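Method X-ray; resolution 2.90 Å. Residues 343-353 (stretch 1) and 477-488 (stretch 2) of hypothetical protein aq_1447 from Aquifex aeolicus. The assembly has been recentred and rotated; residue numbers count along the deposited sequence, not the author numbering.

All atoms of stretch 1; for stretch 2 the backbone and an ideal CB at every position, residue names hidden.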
# COMPACT_ATOMS: atom_id res chain seq x y z
N CYS A 343 9.50 -33.72 -7.75
CA CYS A 343 10.47 -32.70 -8.21
C CYS A 343 11.88 -32.70 -7.59
O CYS A 343 12.06 -32.83 -6.38
CB CYS A 343 9.88 -31.30 -8.08
SG CYS A 343 10.00 -30.62 -6.41
N ARG A 344 12.87 -32.49 -8.46
CA ARG A 344 14.28 -32.40 -8.08
C ARG A 344 14.61 -30.89 -8.11
O ARG A 344 14.53 -30.27 -9.17
CB ARG A 344 15.12 -33.19 -9.09
CG ARG A 344 16.64 -33.18 -8.97
CD ARG A 344 17.15 -33.83 -10.24
NE ARG A 344 18.60 -33.85 -10.44
CZ ARG A 344 19.20 -34.06 -11.62
NH1 ARG A 344 18.49 -34.27 -12.72
NH2 ARG A 344 20.52 -34.13 -11.69
N PRO A 345 14.95 -30.28 -6.96
CA PRO A 345 15.28 -28.84 -6.88
C PRO A 345 16.58 -28.39 -7.59
O PRO A 345 17.33 -29.21 -8.11
CB PRO A 345 15.40 -28.61 -5.37
CG PRO A 345 14.56 -29.70 -4.79
CD PRO A 345 14.93 -30.86 -5.60
N PHE A 346 16.82 -27.09 -7.64
CA PHE A 346 18.04 -26.56 -8.23
C PHE A 346 18.89 -26.26 -7.03
O PHE A 346 18.75 -25.21 -6.41
CB PHE A 346 17.77 -25.28 -9.02
CG PHE A 346 16.96 -25.50 -10.25
CD1 PHE A 346 15.57 -25.48 -10.20
CD2 PHE A 346 17.60 -25.71 -11.49
CE1 PHE A 346 14.81 -25.67 -11.37
CE2 PHE A 346 16.87 -25.90 -12.66
CZ PHE A 346 15.47 -25.88 -12.61
N VAL A 347 19.75 -27.20 -6.68
CA VAL A 347 20.62 -27.07 -5.51
C VAL A 347 21.69 -25.97 -5.47
O VAL A 347 22.56 -25.89 -6.34
CB VAL A 347 21.24 -28.45 -5.16
CG1 VAL A 347 20.14 -29.40 -4.72
CG2 VAL A 347 22.00 -29.04 -6.36
N LYS A 348 21.59 -25.10 -4.47
CA LYS A 348 22.56 -24.03 -4.27
C LYS A 348 23.46 -24.39 -3.10
O LYS A 348 24.63 -23.98 -3.06
CB LYS A 348 21.86 -22.69 -4.02
CG LYS A 348 22.81 -21.48 -4.01
CD LYS A 348 22.07 -20.15 -3.96
CE LYS A 348 21.37 -19.84 -5.28
NZ LYS A 348 20.71 -18.51 -5.24
N LYS A 349 22.92 -25.15 -2.14
CA LYS A 349 23.68 -25.59 -0.98
C LYS A 349 23.23 -27.01 -0.60
O LYS A 349 22.17 -27.19 0.01
CB LYS A 349 23.55 -24.61 0.19
CG LYS A 349 24.75 -24.66 1.13
CD LYS A 349 24.68 -23.67 2.26
CE LYS A 349 25.85 -23.90 3.21
NZ LYS A 349 25.90 -22.87 4.30
N ASP A 350 24.04 -28.00 -0.99
CA ASP A 350 23.77 -29.42 -0.74
C ASP A 350 23.62 -29.83 0.73
O ASP A 350 22.81 -30.69 1.04
CB ASP A 350 24.75 -30.36 -1.51
CG ASP A 350 26.20 -29.83 -1.62
OD1 ASP A 350 26.76 -29.34 -0.61
OD2 ASP A 350 26.80 -29.93 -2.73
N VAL A 351 24.32 -29.12 1.62
CA VAL A 351 24.30 -29.35 3.07
C VAL A 351 23.90 -28.06 3.79
O VAL A 351 24.47 -27.00 3.52
CB VAL A 351 25.72 -29.78 3.54
CG1 VAL A 351 25.94 -29.58 5.06
CG2 VAL A 351 25.95 -31.22 3.18
N LEU A 352 23.00 -28.15 4.77
CA LEU A 352 22.53 -26.96 5.52
C LEU A 352 22.66 -26.97 7.07
O LEU A 352 22.53 -28.02 7.70
CB LEU A 352 21.07 -26.68 5.16
CG LEU A 352 20.61 -25.67 4.13
CD1 LEU A 352 21.39 -25.69 2.86
CD2 LEU A 352 19.21 -26.01 3.85
N SER A 353 22.88 -25.79 7.66
CA SER A 353 22.99 -25.65 9.11
C SER A 353 21.71 -24.97 9.62
O SER A 353 21.44 -23.82 9.28
CB SER A 353 24.25 -24.85 9.51
OG SER A 353 24.32 -23.60 8.84
N UNK A 477 10.89 -24.20 2.34
CA UNK A 477 12.25 -24.33 2.89
C UNK A 477 13.27 -24.36 1.73
O UNK A 477 14.38 -23.88 1.88
CB UNK A 477 12.37 -25.59 3.75
N UNK A 478 12.85 -24.94 0.60
CA UNK A 478 13.68 -25.03 -0.58
C UNK A 478 13.95 -23.65 -1.19
O UNK A 478 15.10 -23.28 -1.45
CB UNK A 478 13.02 -25.95 -1.61
N UNK A 479 12.89 -22.86 -1.27
CA UNK A 479 12.95 -21.51 -1.82
C UNK A 479 13.84 -20.61 -0.97
O UNK A 479 14.72 -19.91 -1.51
CB UNK A 479 11.54 -20.91 -1.92
N UNK A 480 13.63 -20.65 0.35
CA UNK A 480 14.39 -19.84 1.34
C UNK A 480 15.90 -20.12 1.38
O UNK A 480 16.64 -19.33 1.94
CB UNK A 480 13.82 -20.09 2.74
N UNK A 481 16.33 -21.27 0.87
CA UNK A 481 17.74 -21.66 0.93
C UNK A 481 18.43 -21.69 -0.42
O UNK A 481 19.56 -22.20 -0.54
CB UNK A 481 17.86 -23.04 1.58
N UNK A 482 17.72 -21.16 -1.42
CA UNK A 482 18.20 -21.10 -2.79
C UNK A 482 18.04 -22.39 -3.58
O UNK A 482 18.26 -22.41 -4.78
CB UNK A 482 19.68 -20.70 -2.79
N UNK A 483 17.62 -23.45 -2.89
CA UNK A 483 17.41 -24.76 -3.49
C UNK A 483 15.97 -24.81 -3.99
O UNK A 483 15.18 -25.66 -3.62
CB UNK A 483 17.70 -25.89 -2.50
N UNK A 484 15.66 -23.85 -4.87
CA UNK A 484 14.34 -23.66 -5.47
C UNK A 484 13.74 -24.93 -6.11
O UNK A 484 14.40 -25.62 -6.91
CB UNK A 484 14.43 -22.56 -6.53
N UNK A 485 12.49 -25.27 -5.76
CA UNK A 485 11.82 -26.46 -6.29
C UNK A 485 11.60 -26.51 -7.80
O UNK A 485 11.68 -27.58 -8.43
CB UNK A 485 10.46 -26.59 -5.61
N UNK A 486 11.35 -25.34 -8.35
CA UNK A 486 11.08 -25.20 -9.75
C UNK A 486 11.33 -23.76 -10.18
O UNK A 486 11.55 -22.88 -9.33
CB UNK A 486 9.65 -25.63 -10.07
N UNK A 487 11.25 -23.54 -11.49
CA UNK A 487 11.38 -22.21 -12.09
C UNK A 487 10.52 -22.26 -13.32
O UNK A 487 10.25 -23.35 -13.83
CB UNK A 487 12.83 -21.84 -12.41
N UNK A 488 10.09 -21.09 -13.79
CA UNK A 488 9.24 -20.96 -14.96
C UNK A 488 9.97 -21.44 -16.22
O UNK A 488 11.20 -21.38 -16.28
CB UNK A 488 8.79 -19.51 -15.13

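Position 477 lies in a helix, and nothing of stretch 1 comes within 5.5 Å of its ideal CB, so the visible atoms hardly constrain it; it is Val477. At 478 the CA-to-CB bond points toward stretch 1, but the ideal CB is still 5.2 Å from Pro345 CG. An apolar chain long enough to cross that gap would suit, leucine, isoleucine or methionine among them. Leu478 does so, its CD1 reaching 3.8 Å from Pro345 CG. Positions 479 and 480 are out of reach and undetermined from here; they are Ala479 and Lys480.

At 481 CB points sideways, 4.0 Å from Leu352 CD2, which favours a small or branched side chain with an apolar part. Thr481 fits: its CG2 packs 3.7 Å from Leu352 CD2, while chi1 of 58° (p) leaves OG1 free for partners in its own stretch.

Position 482 is the most restrictive. Its phi of 81° favours glycine, and an ideal CB would sit 2.7 Å from Lys348 CD, a clash. Gly482 answers both constraints, and Lys348 CB passes 3.7 Å from Gly482 O.

Around 483 stretch 1 offers the backbone N atoms of Lys348 and Lys349; the ideal CB of 483 is 4.4 Å from Lys348 N. An acceptor about two bonds beyond CB is called for, as in aspartate or asparagine; a serine OG, one bond out, could not reach both N atoms. Asn483, chi1 -48° (m), places OD1 2.8 Å from Lys348 N and 2.9 Å from Lys349 N, accepting a hydrogen bond from each at angles of 151° and 176°. Its ND2 donates to Thr481 OG1 at 2.6 Å, a role the aspartate carboxylate could not fill. The backbone adds a CA-H...O contact, Asn483 CA to Phe346 O, 3.2 Å.

At 484 the backbone O accepts from Phe346 N whatever the side chain; CB points sideways, 4.8 Å from Phe346 CD1, inviting an apolar chain. Ile484 brings CG1 to 3.9 Å from Phe346 CD1, and its O lies 2.9 Å from Phe346 N in the hydrogen bond.

CB at 485 points away, yet lies 4.1 Å from Cys343 SG. The phi of -61° permits proline, though other compact apolar residues would also serve. Pro485 has its CB 4.3 Å from Cys343 SG.

Position 486 also points away, leaving its side chain open; Tyr486 meets stretch 1 through CA, 4.1 Å from Phe346 CE1 at the ring edge.

At 487 CB points toward stretch 1, 4.4 Å from Phe346 CE1, so a chain with an aliphatic stem suits. Lys487 supplies one, its CE 3.8 Å from Phe346 CZ. Position 488, Leu488, is out of reach.

Stretch 2, residues 477-488: VLAKTGNIPYKL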
# COMPACT_ATOMS: atom_id res chain seq x y z
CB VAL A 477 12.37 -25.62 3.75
CG1 VAL A 477 13.81 -26.12 3.87
CG2 VAL A 477 11.80 -25.34 5.13
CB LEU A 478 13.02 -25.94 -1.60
CG LEU A 478 13.02 -27.41 -1.24
CD1 LEU A 478 12.17 -28.14 -2.24
CD2 LEU A 478 14.43 -27.97 -1.20
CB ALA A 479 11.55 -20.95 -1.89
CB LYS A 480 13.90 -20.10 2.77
CG LYS A 480 12.59 -19.55 3.17
CD LYS A 480 12.08 -20.47 4.25
CE LYS A 480 10.85 -19.92 4.91
NZ LYS A 480 9.61 -19.87 4.13
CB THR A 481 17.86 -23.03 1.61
OG1 THR A 481 17.09 -24.00 0.88
CG2 THR A 481 17.36 -22.95 3.05
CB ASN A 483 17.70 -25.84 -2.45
CG ASN A 483 19.04 -25.62 -1.70
OD1 ASN A 483 20.10 -25.87 -2.24
ND2 ASN A 483 18.96 -25.13 -0.48
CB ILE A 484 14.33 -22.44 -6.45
CG1 ILE A 484 15.32 -22.61 -7.60
CG2 ILE A 484 14.61 -21.14 -5.66
CD1 ILE A 484 14.94 -21.85 -8.85
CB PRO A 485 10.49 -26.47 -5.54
CG PRO A 485 10.27 -25.03 -5.19
CD PRO A 485 11.62 -24.56 -4.80
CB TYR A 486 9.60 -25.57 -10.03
CG TYR A 486 8.58 -24.87 -9.13
CD1 TYR A 486 8.15 -23.56 -9.41
CD2 TYR A 486 8.09 -25.47 -7.98
CE1 TYR A 486 7.26 -22.88 -8.57
CE2 TYR A 486 7.20 -24.79 -7.11
CZ TYR A 486 6.79 -23.50 -7.41
OH TYR A 486 5.98 -22.79 -6.56
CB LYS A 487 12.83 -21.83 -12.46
CG LYS A 487 13.49 -22.63 -13.58
CD LYS A 487 14.92 -22.19 -13.80
CE LYS A 487 15.53 -22.92 -14.97
NZ LYS A 487 16.84 -22.32 -15.33
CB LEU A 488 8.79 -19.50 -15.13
CG LEU A 488 7.85 -18.94 -14.07
CD1 LEU A 488 8.10 -17.46 -13.89
CD2 LEU A 488 6.39 -19.22 -14.45
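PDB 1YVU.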